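PDB 4WI0: cellulosomal scaffoldin from Acetivibrio cellulolyticus, which is a cellulosome scaffold, probably also a cellulase, whose C-terminal X-dockerin part, the piece here, binds calcium and a type II cohesin. Local coordinates for residues G6-D11 with A37-N42. The protein carries 1 engineered substitution. Sequence-based numbering, arbitrary orientation.
Sequences GYINPD and AVTDSN
Ile8 and Thr39 make the tight, buried end of this contact: Ile8 CG1 lies 3.5 Å from Thr39 CG2, and the two side chains run about perpendicular to each other. The threonine splits its duties. With chi1 at 57°, OG1 sits between the backbone N and the carbonyl carbon, where it hydrogen-bonds to Lys23 O and Phe26 N, while the methyl is left to face Ile8. Phe45 touches both side chains, and Phe26 and Met89 also pack on the isoleucine, so the pair belongs to a hydrophobic core. The solvent side is made differently: Asn42 is exposed and meets the tyrosine through its backbone oxygen. Tyr7 presents a ring edge, its CD2 3.4 Å from Asn42 O, with the oxygen in the ring plane. Asp40 OD1 accepts from Asn42 N at 2.8 Å, an Asx turn whose bond is bent, 131° at the hydrogen, and reached from above the carboxylate plane; it also accepts from Tyr44 N. The chain then enters strand 44-50, the antiparallel neighbour of strand 2-10. Residues 39-43 thus carry the chain from edge strand 34-38 to the other sheet, a link between the two sheets of the X module's beta-sandwich, whose sequence resembles carboxypeptidase regulatory-like domains.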
loop_
_atom_site.group_PDB
_atom_site.type_symbol
_atom_site.label_atom_id
_atom_site.label_comp_id
_atom_site.label_asym_id
_atom_site.label_seq_id
_atom_site.Cartn_x
_atom_site.Cartn_y
_atom_site.Cartn_z
ATOM N N GLY B 6 19.329 16.479 -15.098
ATOM C CA GLY B 6 18.381 16.601 -13.992
ATOM C C GLY B 6 18.196 15.336 -13.176
ATOM O O GLY B 6 18.934 14.361 -13.340
ATOM N N TYR B 7 17.198 15.368 -12.297
ATOM C CA TYR B 7 16.898 14.263 -11.388
ATOM C C TYR B 7 15.431 13.844 -11.468
ATOM O O TYR B 7 14.545 14.690 -11.459
ATOM C CB TYR B 7 17.230 14.675 -9.952
ATOM C CG TYR B 7 18.707 14.758 -9.699
ATOM C CD1 TYR B 7 19.422 15.914 -10.002
ATOM C CD2 TYR B 7 19.406 13.671 -9.179
ATOM C CE1 TYR B 7 20.790 15.990 -9.776
ATOM C CE2 TYR B 7 20.771 13.740 -8.954
ATOM C CZ TYR B 7 21.455 14.901 -9.253
ATOM O OH TYR B 7 22.816 14.970 -9.033
ATOM N N ILE B 8 15.200 12.537 -11.568
ATOM C CA ILE B 8 13.865 11.942 -11.510
ATOM C C ILE B 8 13.796 11.107 -10.222
ATOM O O ILE B 8 14.736 10.373 -9.922
ATOM C CB ILE B 8 13.593 10.993 -12.716
ATOM C CG1 ILE B 8 13.971 11.625 -14.071
ATOM C CG2 ILE B 8 12.148 10.514 -12.711
ATOM C CD1 ILE B 8 13.105 12.777 -14.529
ATOM N N ASN B 9 12.697 11.230 -9.470
ATOM C CA ASN B 9 12.416 10.401 -8.293
ATOM C C ASN B 9 10.990 9.838 -8.394
ATOM O O ASN B 9 10.094 10.528 -8.864
ATOM C CB ASN B 9 12.450 11.251 -7.013
ATOM C CG ASN B 9 13.836 11.427 -6.401
ATOM O OD1 ASN B 9 13.926 11.944 -5.290
ATOM N ND2 ASN B 9 14.906 11.046 -7.097
ATOM N N PRO B 10 10.765 8.600 -7.919
ATOM C CA PRO B 10 9.369 8.133 -7.837
ATOM C C PRO B 10 8.639 8.847 -6.704
ATOM O O PRO B 10 9.283 9.224 -5.712
ATOM C CB PRO B 10 9.520 6.642 -7.532
ATOM C CG PRO B 10 10.826 6.539 -6.828
ATOM C CD PRO B 10 11.716 7.592 -7.418
ATOM N N ASP B 11 7.326 9.050 -6.841
ATOM C CA ASP B 11 6.545 9.709 -5.791
ATOM C C ASP B 11 6.089 8.727 -4.691
ATOM O O ASP B 11 4.897 8.430 -4.543
ATOM C CB ASP B 11 5.344 10.469 -6.384
ATOM C CG ASP B 11 4.618 11.305 -5.350
ATOM O OD1 ASP B 11 5.193 11.575 -4.275
ATOM O OD2 ASP B 11 3.464 11.691 -5.597
ATOM N N ALA B 37 18.147 9.456 -22.451
ATOM C CA ALA B 37 19.048 8.991 -21.407
ATOM C C ALA B 37 18.252 8.252 -20.345
ATOM O O ALA B 37 17.054 8.491 -20.171
ATOM C CB ALA B 37 19.795 10.159 -20.778
ATOM N N VAL B 38 18.926 7.359 -19.633
ATOM C CA VAL B 38 18.299 6.612 -18.550
ATOM C C VAL B 38 18.903 7.064 -17.226
ATOM O O VAL B 38 20.126 7.261 -17.132
ATOM C CB VAL B 38 18.499 5.106 -18.746
ATOM C CG1 VAL B 38 17.792 4.329 -17.654
ATOM C CG2 VAL B 38 17.978 4.686 -20.118
ATOM N N THR B 39 18.060 7.233 -16.209
ATOM C CA THR B 39 18.542 7.704 -14.916
ATOM C C THR B 39 19.399 6.627 -14.233
ATOM O O THR B 39 19.128 5.438 -14.382
ATOM C CB THR B 39 17.399 8.116 -13.965
ATOM O OG1 THR B 39 16.494 7.021 -13.778
ATOM C CG2 THR B 39 16.647 9.334 -14.504
ATOM N N ASP B 40 20.426 7.065 -13.500
ATOM C CA ASP B 40 21.245 6.165 -12.677
ATOM C C ASP B 40 20.583 5.908 -11.322
ATOM O O ASP B 40 19.428 6.290 -11.111
ATOM C CB ASP B 40 22.674 6.725 -12.507
ATOM C CG ASP B 40 22.714 8.088 -11.822
ATOM O OD1 ASP B 40 21.797 8.444 -11.043
ATOM O OD2 ASP B 40 23.690 8.819 -12.073
ATOM N N SER B 41 21.308 5.269 -10.400
ATOM C CA SER B 41 20.748 4.918 -9.095
ATOM C C SER B 41 20.487 6.132 -8.197
ATOM O O SER B 41 19.784 6.018 -7.194
ATOM C CB SER B 41 21.645 3.915 -8.378
ATOM O OG SER B 41 22.914 4.484 -8.087
ATOM N N ASN B 42 21.053 7.284 -8.550
ATOM C CA ASN B 42 20.750 8.535 -7.864
ATOM C C ASN B 42 19.599 9.288 -8.535
ATOM O O ASN B 42 19.275 10.392 -8.118
ATOM C CB ASN B 42 21.984 9.451 -7.823
ATOM C CG ASN B 42 23.207 8.782 -7.219
ATOM O OD1 ASN B 42 24.344 9.056 -7.623
ATOM N ND2 ASN B 42 22.991 7.917 -6.241
#